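Catalase-3 (Neurospora crassa, PDB 4AJ9) breaks hydrogen peroxide down to water and oxygen with the help of heme, probably protecting cells from the toxic effects of peroxide. Local coordinates at residues C[576-581]-C[607-612]; C[532-537]-C[587-592]; C[336-341]-C[419-424]. All blocks are in the same frame, centred on the assembly; numbering follows the deposited sequence.

Contact 1. Residues C[576-581]-C[607-612]; sequences TYSAAD and LFPAGR
Tyr577 touches the 607-612 loop with its side chain and its carbonyl alike. Its CB rests 3.7 Å from CD2 of Phe608, and beyond that the edge of the Tyr577 ring turns toward the face of the Phe608 ring, a tilted T-shaped pair with centroids 5.5 Å apart. Phe608 takes part with CG in the crowded position between its own backbone N and carbonyl carbon (chi1 53°). The Tyr577 hydroxyl is engaged elsewhere, by a hydrogen bond to Ser538 O. The carbonyl O of Tyr577 accepts from Arg612 NH1 at 2.9 Å, and from Ala580 N within its own turn. Ser578 follows, with CB 3.4 Å from Leu607 O; a water joins that same oxygen to Ser578 N. The carbonyl O of Ser578 is the second acceptor for Arg612 NH1, again at 2.9 Å, the donor standing well above the carbonyl plane. The Arg612 chain is bent at chi2 and chi3, its NH1 meets the two carbonyls at the guanidinium edge, and Pro609 CD lies over one guanidinium face, toward the rim. Arg612 opens helix 612-622, after Gly611 at its N-cap, and Phe466 of the second subunit packs on Ser578. One guanidinium nitrogen thus grips two successive carbonyls, tying the turn after strand 575-576 to the start of helix 612-622 through neutral acceptors; Asp581 OD1, 5.4 Å from Arg612 NE, could add at most a modest electrostatic pull.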
ATOM      1  N   THR C 576      -4.339  -6.806  45.797  1.00  7.71           N
ATOM      2  CA  THR C 576      -3.272  -6.763  46.794  1.00 10.26           C
ATOM      3  C   THR C 576      -2.715  -5.359  46.893  1.00  9.55           C
ATOM      4  O   THR C 576      -2.828  -4.570  45.952  1.00  7.77           O
ATOM      5  CB  THR C 576      -2.095  -7.685  46.417  1.00 11.37           C
ATOM      6  OG1 THR C 576      -1.519  -7.232  45.181  1.00  7.77           O
ATOM      7  CG2 THR C 576      -2.561  -9.125  46.277  1.00  5.71           C
ATOM      8  N   TYR C 577      -2.089  -5.052  48.023  1.00  6.16           N
ATOM      9  CA  TYR C 577      -1.423  -3.763  48.179  1.00  6.38           C
ATOM     10  C   TYR C 577      -0.382  -3.553  47.095  1.00  9.53           C
ATOM     11  O   TYR C 577      -0.197  -2.430  46.622  1.00  6.73           O
ATOM     12  CB  TYR C 577      -0.794  -3.621  49.565  1.00  7.84           C
ATOM     13  CG  TYR C 577      -1.795  -3.169  50.590  1.00  6.98           C
ATOM     14  CD1 TYR C 577      -2.327  -1.882  50.543  1.00  6.27           C
ATOM     15  CD2 TYR C 577      -2.238  -4.027  51.588  1.00  8.33           C
ATOM     16  CE1 TYR C 577      -3.254  -1.457  51.468  1.00 10.03           C
ATOM     17  CE2 TYR C 577      -3.173  -3.611  52.528  1.00  8.23           C
ATOM     18  CZ  TYR C 577      -3.677  -2.325  52.466  1.00 11.86           C
ATOM     19  OH  TYR C 577      -4.612  -1.901  53.393  1.00  8.81           O
ATOM     20  N   SER C 578       0.273  -4.641  46.693  1.00  8.14           N
ATOM     21  CA  SER C 578       1.322  -4.581  45.673  1.00  6.80           C
ATOM     22  C   SER C 578       0.759  -4.027  44.369  1.00  6.42           C
ATOM     23  O   SER C 578       1.382  -3.184  43.717  1.00  7.40           O
ATOM     24  CB  SER C 578       1.931  -5.977  45.445  1.00  9.62           C
ATOM     25  OG  SER C 578       2.959  -5.943  44.462  1.00  8.39           O
ATOM     26  N   ALA C 579      -0.439  -4.478  44.016  1.00 10.40           N
ATOM     27  CA  ALA C 579      -1.076  -4.105  42.761  1.00 12.30           C
ATOM     28  C   ALA C 579      -1.861  -2.795  42.838  1.00 10.39           C
ATOM     29  O   ALA C 579      -2.333  -2.292  41.813  1.00 12.23           O
ATOM     30  CB  ALA C 579      -1.985  -5.229  42.286  1.00  9.08           C
ATOM     31  N   ALA C 580      -2.005  -2.243  44.038  1.00  7.09           N
ATOM     32  CA  ALA C 580      -2.892  -1.090  44.240  1.00  8.18           C
ATOM     33  C   ALA C 580      -2.189   0.261  44.181  1.00 11.89           C
ATOM     34  O   ALA C 580      -1.007   0.394  44.517  1.00  9.49           O
ATOM     35  CB  ALA C 580      -3.649  -1.216  45.547  1.00  7.53           C
ATOM     36  N   ASP C 581      -2.940   1.269  43.761  1.00 12.50           N
ATOM     37  CA  ASP C 581      -2.451   2.637  43.772  1.00  7.31           C
ATOM     38  C   ASP C 581      -3.633   3.589  43.959  1.00  7.16           C
ATOM     39  O   ASP C 581      -4.744   3.291  43.538  1.00  6.94           O
ATOM     40  CB  ASP C 581      -1.696   2.949  42.481  1.00  6.14           C
ATOM     41  CG  ASP C 581      -0.965   4.271  42.546  1.00  6.81           C
ATOM     42  OD1 ASP C 581       0.178   4.298  43.066  1.00  8.25           O
ATOM     43  OD2 ASP C 581      -1.535   5.282  42.090  1.00  6.76           O
ATOM     44  N   LEU C 607       5.219  -8.774  50.973  1.00 10.58           N
ATOM     45  CA  LEU C 607       4.088  -8.819  50.041  1.00  7.02           C
ATOM     46  C   LEU C 607       3.807  -7.503  49.298  1.00 11.42           C
ATOM     47  O   LEU C 607       3.096  -7.495  48.293  1.00 10.16           O
ATOM     48  CB  LEU C 607       2.818  -9.320  50.747  1.00  7.80           C
ATOM     49  CG  LEU C 607       2.873 -10.804  51.115  1.00 12.44           C
ATOM     50  CD1 LEU C 607       1.718 -11.191  52.057  1.00 13.22           C
ATOM     51  CD2 LEU C 607       2.892 -11.677  49.855  1.00  9.44           C
ATOM     52  N   PHE C 608       4.354  -6.395  49.781  1.00 10.22           N
ATOM     53  CA  PHE C 608       4.185  -5.123  49.080  1.00  9.31           C
ATOM     54  C   PHE C 608       5.353  -4.181  49.328  1.00 10.34           C
ATOM     55  O   PHE C 608       6.110  -4.374  50.277  1.00 13.71           O
ATOM     56  CB  PHE C 608       2.859  -4.458  49.462  1.00  9.24           C
ATOM     57  CG  PHE C 608       2.661  -4.297  50.948  1.00  9.56           C
ATOM     58  CD1 PHE C 608       3.249  -3.241  51.625  1.00 11.94           C
ATOM     59  CD2 PHE C 608       1.881  -5.191  51.658  1.00 11.78           C
ATOM     60  CE1 PHE C 608       3.066  -3.080  52.994  1.00 13.44           C
ATOM     61  CE2 PHE C 608       1.701  -5.038  53.025  1.00 14.94           C
ATOM     62  CZ  PHE C 608       2.291  -3.975  53.688  1.00  9.26           C
ATOM     63  N   PRO C 609       5.516  -3.169  48.467  1.00 11.39           N
ATOM     64  CA  PRO C 609       6.602  -2.199  48.653  1.00 12.86           C
ATOM     65  C   PRO C 609       6.469  -1.421  49.963  1.00 12.20           C
ATOM     66  O   PRO C 609       5.354  -1.065  50.365  1.00 13.41           O
ATOM     67  CB  PRO C 609       6.441  -1.259  47.451  1.00  8.68           C
ATOM     68  CG  PRO C 609       5.782  -2.129  46.386  1.00  8.10           C
ATOM     69  CD  PRO C 609       4.824  -2.990  47.176  1.00  9.64           C
ATOM     70  N   ALA C 610       7.601  -1.158  50.612  1.00 10.31           N
ATOM     71  CA  ALA C 610       7.624  -0.413  51.873  1.00 15.40           C
ATOM     72  C   ALA C 610       6.732   0.830  51.805  1.00 14.50           C
ATOM     73  O   ALA C 610       6.792   1.587  50.850  1.00 10.78           O
ATOM     74  CB  ALA C 610       9.054  -0.022  52.224  1.00 12.68           C
ATOM     75  N   GLY C 611       5.884   1.020  52.808  1.00  7.15           N
ATOM     76  CA  GLY C 611       5.057   2.218  52.886  1.00 12.15           C
ATOM     77  C   GLY C 611       3.807   2.269  52.020  1.00 12.13           C
ATOM     78  O   GLY C 611       3.088   3.270  52.036  1.00  8.69           O
ATOM     79  N   ARG C 612       3.521   1.194  51.287  1.00 10.00           N
ATOM     80  CA  ARG C 612       2.443   1.218  50.288  1.00 10.43           C
ATOM     81  C   ARG C 612       1.060   1.634  50.822  1.00  6.09           C
ATOM     82  O   ARG C 612       0.418   2.511  50.246  1.00  7.90           O
ATOM     83  CB  ARG C 612       2.378  -0.110  49.517  1.00  6.77           C
ATOM     84  CG  ARG C 612       1.196  -0.252  48.553  1.00  9.67           C
ATOM     85  CD  ARG C 612       1.155   0.834  47.465  1.00  7.63           C
ATOM     86  NE  ARG C 612       2.388   0.938  46.685  1.00  8.68           N
ATOM     87  CZ  ARG C 612       2.726   0.138  45.679  1.00 10.65           C
ATOM     88  NH1 ARG C 612       1.936  -0.867  45.332  1.00  8.18           N
ATOM     89  NH2 ARG C 612       3.872   0.339  45.026  1.00 10.07           N
TER
HETATM   90  O   HOH W   1       0.237  -6.928  48.679  1.00  8.11           O
HETATM   91  O   HOH W   2       4.163  -1.384  42.654  1.00 10.75           O

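Contact 2. Residues C[532-537]-C[587-592]; sequences LRVGVL and AVVVAE
Two neighbouring strands in the middle of a parallel sheet, 533-537 and 587-590, make up this contact in a domain related to class I glutamine amidotransferases. The sheet has strand order 3-2-1-4-5-6, as in Rossmann-like folds, and the pair joins strands 1 and 4, the place where the chain switches from building one half to building the other. Their axes run 4.6 Å apart at closest approach. Gly535 and Leu537 both donate and accept across the gap: Gly535 N reaches Ala587 O at 2.9 Å, Gly535 O takes Val589 N, Leu537 N reaches Val589 O at 2.8 Å, and Leu537 O takes Ala591 N. Ala587 N to Arg533 O, at 3.1 Å, begins the series. Side chains alternate between the faces. On one, Val534 CG1 and Val536 CG2 both touch CG2 of Val589, whose position belongs to one of two conformers, while Val536 CG1 meets Ala591 CB at 3.9 Å. On the other, Leu537 has CG anti to its carbonyl carbon (chi1 -48°), and Leu537 CD1 lies 3.7 Å from Val588 CG1, closer than to its bridge partner Val590. Helix 544-557 covers the face of Val534, Val536 and Val589, with Leu551 against Val536 and Val589; helix 612-622 lies on Leu537, Val588 and Val590 through Ile616 and Leu617. Strand 561-566 pairs with the far edge of 533-537.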
ATOM      1  N   LEU C 532     -18.373   5.605  40.329  1.00  9.34           N
ATOM      2  CA  LEU C 532     -17.162   6.102  40.968  1.00  9.67           C
ATOM      3  C   LEU C 532     -16.567   5.013  41.877  1.00 13.03           C
ATOM      4  O   LEU C 532     -17.273   4.112  42.339  1.00 11.63           O
ATOM      5  CB  LEU C 532     -17.399   7.410  41.724  1.00 11.10           C
ATOM      6  CG  LEU C 532     -17.814   8.591  40.838  1.00 15.54           C
ATOM      7  CD1 LEU C 532     -17.743   9.890  41.615  1.00 20.63           C
ATOM      8  CD2 LEU C 532     -16.960   8.674  39.575  1.00 13.05           C
ATOM      9  N   ARG C 533     -15.267   5.106  42.119  1.00  5.60           N
ATOM     10  CA  ARG C 533     -14.504   3.988  42.643  1.00 10.78           C
ATOM     11  C   ARG C 533     -14.004   4.249  44.058  1.00  9.81           C
ATOM     12  O   ARG C 533     -13.445   5.308  44.348  1.00  9.87           O
ATOM     13  CB  ARG C 533     -13.320   3.694  41.710  1.00  9.33           C
ATOM     14  CG  ARG C 533     -13.754   3.211  40.324  1.00 20.21           C
ATOM     15  CD  ARG C 533     -12.720   3.538  39.235  1.00 20.62           C
ATOM     16  NE  ARG C 533     -13.157   3.098  37.907  1.00 24.15           N
ATOM     17  CZ  ARG C 533     -12.878   1.908  37.378  1.00 29.04           C
ATOM     18  NH1 ARG C 533     -12.155   1.025  38.062  1.00 30.19           N
ATOM     19  NH2 ARG C 533     -13.322   1.599  36.160  1.00 19.58           N
ATOM     20  N   VAL C 534     -14.192   3.269  44.930  1.00  5.40           N
ATOM     21  CA  VAL C 534     -13.733   3.391  46.305  1.00  6.61           C
ATOM     22  C   VAL C 534     -12.722   2.291  46.594  1.00  8.08           C
ATOM     23  O   VAL C 534     -13.009   1.114  46.401  1.00 10.29           O
ATOM     24  CB  VAL C 534     -14.910   3.295  47.284  1.00 11.02           C
ATOM     25  CG1 VAL C 534     -14.434   3.493  48.713  1.00  9.60           C
ATOM     26  CG2 VAL C 534     -15.969   4.322  46.920  1.00  9.24           C
ATOM     27  N   GLY C 535     -11.528   2.680  47.018  1.00  8.28           N
ATOM     28  CA  GLY C 535     -10.547   1.723  47.473  1.00  6.78           C
ATOM     29  C   GLY C 535     -10.663   1.571  48.979  1.00  8.34           C
ATOM     30  O   GLY C 535     -10.456   2.526  49.725  1.00 12.50           O
ATOM     31  N   VAL C 536     -11.011   0.375  49.429  1.00 10.68           N
ATOM     32  CA  VAL C 536     -11.066   0.111  50.860  1.00  9.02           C
ATOM     33  C   VAL C 536      -9.780  -0.588  51.295  1.00  9.67           C
ATOM     34  O   VAL C 536      -9.523  -1.723  50.894  1.00  9.84           O
ATOM     35  CB  VAL C 536     -12.263  -0.765  51.206  1.00 11.34           C
ATOM     36  CG1 VAL C 536     -12.293  -1.042  52.704  1.00 10.11           C
ATOM     37  CG2 VAL C 536     -13.548  -0.100  50.749  1.00 12.86           C
ATOM     38  N   LEU C 537      -8.970   0.109  52.086  1.00  6.88           N
ATOM     39  CA  LEU C 537      -7.715  -0.432  52.594  1.00  7.48           C
ATOM     40  C   LEU C 537      -7.962  -1.311  53.820  1.00 12.85           C
ATOM     41  O   LEU C 537      -8.373  -0.815  54.871  1.00 15.18           O
ATOM     42  CB  LEU C 537      -6.764   0.708  52.962  1.00  6.38           C
ATOM     43  CG  LEU C 537      -6.639   1.796  51.893  1.00  9.75           C
ATOM     44  CD1 LEU C 537      -5.470   2.733  52.178  1.00  9.78           C
ATOM     45  CD2 LEU C 537      -6.476   1.135  50.531  1.00 10.21           C
ATOM     46  N   ALA C 587     -12.120   7.663  45.856  1.00  8.45           N
ATOM     47  CA  ALA C 587     -12.120   7.829  47.313  1.00  6.77           C
ATOM     48  C   ALA C 587     -11.329   6.691  47.967  1.00 10.75           C
ATOM     49  O   ALA C 587     -11.273   5.586  47.436  1.00 11.80           O
ATOM     50  CB  ALA C 587     -13.561   7.872  47.845  1.00 10.65           C
ATOM     51  N   VAL C 588     -10.703   6.964  49.109  1.00  8.73           N
ATOM     52  CA  VAL C 588      -9.919   5.949  49.809  1.00  7.80           C
ATOM     53  C   VAL C 588     -10.382   5.824  51.261  1.00 11.26           C
ATOM     54  O   VAL C 588     -10.407   6.806  52.000  1.00 11.88           O
ATOM     55  CB  VAL C 588      -8.415   6.265  49.768  1.00 12.47           C
ATOM     56  CG1 VAL C 588      -7.631   5.233  50.568  1.00  9.13           C
ATOM     57  CG2 VAL C 588      -7.939   6.299  48.332  1.00  7.81           C
ATOM     58  N   VAL C 589     -10.768   4.620  51.664  0.50 12.20           N
ATOM     59  CA  VAL C 589     -11.267   4.416  53.018  0.50 10.40           C
ATOM     60  C   VAL C 589     -10.531   3.289  53.736  0.50 12.92           C
ATOM     61  O   VAL C 589     -10.448   2.169  53.235  0.50 14.17           O
ATOM     62  CB  VAL C 589     -12.784   4.137  53.032  0.50 11.71           C
ATOM     63  CG1 VAL C 589     -13.553   5.377  52.606  0.50 11.86           C
ATOM     64  CG2 VAL C 589     -13.118   2.965  52.127  0.50 12.01           C
ATOM     65  N   VAL C 590      -9.994   3.599  54.911  1.00 15.05           N
ATOM     66  CA  VAL C 590      -9.305   2.598  55.709  1.00 11.04           C
ATOM     67  C   VAL C 590     -10.342   1.865  56.550  1.00 14.34           C
ATOM     68  O   VAL C 590     -11.088   2.489  57.306  1.00  7.92           O
ATOM     69  CB  VAL C 590      -8.221   3.225  56.583  1.00 14.35           C
ATOM     70  CG1 VAL C 590      -7.306   2.144  57.152  1.00 13.11           C
ATOM     71  CG2 VAL C 590      -7.413   4.208  55.759  1.00 12.76           C
ATOM     72  N   ALA C 591     -10.413   0.547  56.382  1.00  8.08           N
ATOM     73  CA  ALA C 591     -11.352  -0.271  57.143  1.00 14.26           C
ATOM     74  C   ALA C 591     -10.820  -0.473  58.551  1.00 16.69           C
ATOM     75  O   ALA C 591      -9.611  -0.547  58.755  1.00 14.44           O
ATOM     76  CB  ALA C 591     -11.586  -1.623  56.457  1.00 16.13           C
ATOM     77  N   GLU C 592     -11.722  -0.555  59.525  1.00 17.87           N
ATOM     78  CA  GLU C 592     -11.298  -0.701  60.915  1.00 15.76           C
ATOM     79  C   GLU C 592     -10.352  -1.880  61.074  1.00 20.26           C
ATOM     80  O   GLU C 592     -10.630  -2.975  60.590  1.00 15.75           O
ATOM     81  CB  GLU C 592     -12.495  -0.862  61.844  1.00 20.40           C
ATOM     82  CG  GLU C 592     -12.108  -0.844  63.310  1.00 27.40           C
ATOM     83  CD  GLU C 592     -13.298  -0.660  64.224  1.00 23.43           C
ATOM     84  OE1 GLU C 592     -14.368  -1.236  63.930  1.00 31.93           O
ATOM     85  OE2 GLU C 592     -13.162   0.075  65.228  1.00 33.14           O
TER

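Contact 3. Residues C[336-341]-C[419-424]; sequences GVDFTE and FTTPGR
Asp338 OD2 accepts three hydrogen bonds from the 419-424 loop. Thr421 supplies two of them: its OG1 donates at 2.7 Å to the anti lone pair of Asp338 OD2, and its backbone N approaches the same OD2 at 2.9 Å, nearly straight (170°), from above the carboxylate plane. The third comes from Arg424 NH1, 3.0 Å from Asp338 OD2 and on the opposite side of that plane, and as it joins opposite charges it is also a salt bridge. Asp338 has CG anti to its backbone N (chi1 -160°), carrying the carboxylate toward the loop; a water links its OD1 to Thr420 OG1, which also bonds Arg432 of the third subunit. Arg424, in the conformer described, meets Glu341 tip to tip with the two planar groups at 89°. Arg424 NE donates to Glu341 OE2 at 3.0 Å, Arg424 NH2 gives the same oxygen a weak bond, and Phe339 O stands 3.6 Å above one guanidinium face, toward its rim. An alanine in place of Asp338 would probably leave Thr421 N and OG1 without their shared acceptor and Arg424 NH1 without this carboxylate. Arg215 bridges to Glu341 OE1, and Glu43 of the fourth subunit pairs with Arg424 NH2. Acids and arginines therefore alternate through a buried network fixing the loop to strand 337-338 at a subunit interface, an environment likely to favour ionised carboxylates.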
ATOM      1  N   GLY C 336     -29.693  18.794   5.220  1.00  8.08           N
ATOM      2  CA  GLY C 336     -30.111  19.477   6.433  1.00  7.08           C
ATOM      3  C   GLY C 336     -28.969  20.155   7.179  1.00  7.68           C
ATOM      4  O   GLY C 336     -29.195  20.938   8.098  1.00  6.25           O
ATOM      5  N   VAL C 337     -27.736  19.854   6.785  1.00  4.74           N
ATOM      6  CA  VAL C 337     -26.567  20.449   7.411  1.00  2.55           C
ATOM      7  C   VAL C 337     -25.661  20.960   6.296  1.00  7.86           C
ATOM      8  O   VAL C 337     -25.625  20.367   5.215  1.00  6.30           O
ATOM      9  CB  VAL C 337     -25.799  19.398   8.255  1.00  3.00           C
ATOM     10  CG1 VAL C 337     -24.607  20.028   8.965  1.00  2.01           C
ATOM     11  CG2 VAL C 337     -26.733  18.728   9.269  1.00  5.34           C
ATOM     12  N   ASP C 338     -24.950  22.061   6.550  1.00  8.79           N
ATOM     13  CA  ASP C 338     -23.985  22.606   5.589  1.00  5.77           C
ATOM     14  C   ASP C 338     -22.731  23.128   6.288  1.00  5.94           C
ATOM     15  O   ASP C 338     -22.717  23.299   7.510  1.00  6.48           O
ATOM     16  CB  ASP C 338     -24.615  23.725   4.758  1.00  4.34           C
ATOM     17  CG  ASP C 338     -23.852  23.998   3.457  1.00  5.01           C
ATOM     18  OD1 ASP C 338     -22.966  23.196   3.102  1.00  7.47           O
ATOM     19  OD2 ASP C 338     -24.147  25.012   2.783  1.00  7.92           O
ATOM     20  N   PHE C 339     -21.689  23.395   5.499  1.00  4.56           N
ATOM     21  CA  PHE C 339     -20.430  23.919   6.019  1.00  3.85           C
ATOM     22  C   PHE C 339     -20.492  25.429   6.145  1.00  7.06           C
ATOM     23  O   PHE C 339     -21.406  26.066   5.625  1.00  5.64           O
ATOM     24  CB  PHE C 339     -19.279  23.557   5.080  1.00  4.76           C
ATOM     25  CG  PHE C 339     -19.189  22.090   4.776  1.00  5.92           C
ATOM     26  CD1 PHE C 339     -18.856  21.184   5.772  1.00  2.49           C
ATOM     27  CD2 PHE C 339     -19.451  21.614   3.497  1.00  4.37           C
ATOM     28  CE1 PHE C 339     -18.785  19.824   5.494  1.00  7.96           C
ATOM     29  CE2 PHE C 339     -19.383  20.250   3.215  1.00  6.82           C
ATOM     30  CZ  PHE C 339     -19.049  19.356   4.216  1.00  4.33           C
ATOM     31  N   THR C 340     -19.517  25.998   6.842  1.00  5.25           N
ATOM     32  CA  THR C 340     -19.277  27.427   6.736  1.00  8.27           C
ATOM     33  C   THR C 340     -17.875  27.671   6.223  1.00  9.70           C
ATOM     34  O   THR C 340     -17.056  26.746   6.096  1.00  5.24           O
ATOM     35  CB  THR C 340     -19.436  28.180   8.064  1.00  5.33           C
ATOM     36  OG1 THR C 340     -18.401  27.780   8.967  1.00  7.10           O
ATOM     37  CG2 THR C 340     -20.824  27.936   8.683  1.00  3.56           C
ATOM     38  N   GLU C 341     -17.605  28.942   5.968  1.00  5.27           N
ATOM     39  CA  GLU C 341     -16.350  29.388   5.406  1.00  5.80           C
ATOM     40  C   GLU C 341     -15.248  29.516   6.459  1.00 10.28           C
ATOM     41  O   GLU C 341     -14.320  30.304   6.299  1.00 14.21           O
ATOM     42  CB  GLU C 341     -16.564  30.732   4.697  1.00  6.03           C
ATOM     43  CG  GLU C 341     -17.408  30.639   3.427  1.00  8.49           C
ATOM     44  CD  GLU C 341     -18.911  30.565   3.692  1.00  9.07           C
ATOM     45  OE1 GLU C 341     -19.330  30.480   4.864  1.00  9.94           O
ATOM     46  OE2 GLU C 341     -19.680  30.602   2.712  1.00 11.66           O
ATOM     47  N   PHE C 419     -27.919  19.480  -0.568  1.00 10.73           N
ATOM     48  CA  PHE C 419     -27.797  20.734  -1.300  1.00  7.17           C
ATOM     49  C   PHE C 419     -27.059  21.760  -0.467  1.00  6.09           C
ATOM     50  O   PHE C 419     -27.226  21.837   0.757  1.00  7.87           O
ATOM     51  CB  PHE C 419     -29.157  21.262  -1.798  1.00  6.26           C
ATOM     52  CG  PHE C 419     -30.139  21.587  -0.702  1.00  9.41           C
ATOM     53  CD1 PHE C 419     -30.890  20.587  -0.103  1.00 11.14           C
ATOM     54  CD2 PHE C 419     -30.329  22.900  -0.292  1.00  6.97           C
ATOM     55  CE1 PHE C 419     -31.796  20.880   0.897  1.00 11.61           C
ATOM     56  CE2 PHE C 419     -31.252  23.207   0.707  1.00  9.69           C
ATOM     57  CZ  PHE C 419     -31.986  22.197   1.298  1.00 12.86           C
ATOM     58  N   THR C 420     -26.199  22.515  -1.132  1.00  6.59           N
ATOM     59  CA  THR C 420     -25.484  23.595  -0.473  1.00  7.63           C
ATOM     60  C   THR C 420     -26.487  24.713  -0.172  1.00 10.37           C
ATOM     61  O   THR C 420     -27.411  24.934  -0.959  1.00  7.69           O
ATOM     62  CB  THR C 420     -24.340  24.095  -1.369  1.00  5.50           C
ATOM     63  OG1 THR C 420     -23.305  23.101  -1.414  1.00  5.88           O
ATOM     64  CG2 THR C 420     -23.760  25.390  -0.840  1.00  7.12           C
ATOM     65  N   THR C 421     -26.321  25.392   0.964  1.00  4.82           N
ATOM     66  CA  THR C 421     -27.226  26.478   1.348  1.00  9.63           C
ATOM     67  C   THR C 421     -27.422  27.429   0.176  1.00  8.48           C
ATOM     68  O   THR C 421     -26.471  28.054  -0.288  1.00  9.16           O
ATOM     69  CB  THR C 421     -26.687  27.290   2.536  1.00 12.17           C
ATOM     70  OG1 THR C 421     -26.282  26.403   3.587  1.00 10.97           O
ATOM     71  CG2 THR C 421     -27.774  28.235   3.060  1.00 11.79           C
ATOM     72  N   PRO C 422     -28.664  27.541  -0.311  1.00 11.65           N
ATOM     73  CA  PRO C 422     -28.883  28.304  -1.544  1.00 11.17           C
ATOM     74  C   PRO C 422     -28.490  29.789  -1.447  1.00 13.76           C
ATOM     75  O   PRO C 422     -28.128  30.397  -2.459  1.00 22.55           O
ATOM     76  CB  PRO C 422     -30.393  28.140  -1.811  1.00 20.21           C
ATOM     77  CG  PRO C 422     -30.978  27.588  -0.564  1.00 20.77           C
ATOM     78  CD  PRO C 422     -29.888  26.879   0.176  1.00 11.31           C
ATOM     79  N   GLY C 423     -28.541  30.369  -0.257  1.00 13.07           N
ATOM     80  CA  GLY C 423     -28.212  31.780  -0.130  1.00 26.71           C
ATOM     81  C   GLY C 423     -26.733  32.145  -0.151  1.00 19.26           C
ATOM     82  O   GLY C 423     -26.380  33.323  -0.257  1.00 16.36           O
ATOM     83  N   ARG C 424     -25.863  31.145  -0.065  0.98 13.19           N
ATOM     84  CA  ARG C 424     -24.432  31.406   0.060  0.98 11.90           C
ATOM     85  C   ARG C 424     -23.831  32.036  -1.188  0.98 12.60           C
ATOM     86  O   ARG C 424     -24.123  31.621  -2.311  0.98 16.90           O
ATOM     87  CB  ARG C 424     -23.676  30.134   0.449  0.98  9.23           C
ATOM     88  CG  ARG C 424     -23.958  29.698   1.887  0.98  8.44           C
ATOM     89  CD  ARG C 424     -23.255  28.399   2.218  0.98  6.90           C
ATOM     90  NE  ARG C 424     -21.796  28.521   2.226  0.98  9.39           N
ATOM     91  CZ  ARG C 424     -20.978  27.473   2.151  0.98  7.34           C
ATOM     92  NH1 ARG C 424     -21.492  26.252   2.056  0.98  7.05           N
ATOM     93  NH2 ARG C 424     -19.661  27.636   2.157  0.98  5.02           N
TER
HETATM   94  O   HOH W   3     -27.147  21.356   3.395  1.00 17.06           O
HETATM   95  O   HOH W   4     -21.677  22.962   0.532  1.00  4.08           O

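How the contacts relate
Contacts 1 and 2 belong to one domain and adjoin, Tyr577 OH lying 3.4 Å from Leu537 CB; helix 612-622, which begins in contact 1, also packs on contact 2. Contact 2 is sheet interior, with hydrocarbon side chains and backbone bonds, and no other subunit touches it. Contact 1 is only partly buried and meets the second subunit, and mixes an aromatic pair with arginine and water. Contact 3, its centre about 59 Å from that of contact 1, lies on the opposite side of the chain's centre. Like contact 2 it is buried, but among three neighbouring subunits, and charge replaces hydrocarbon: its arginine finds carboxylates where that of contact 1 finds carbonyls.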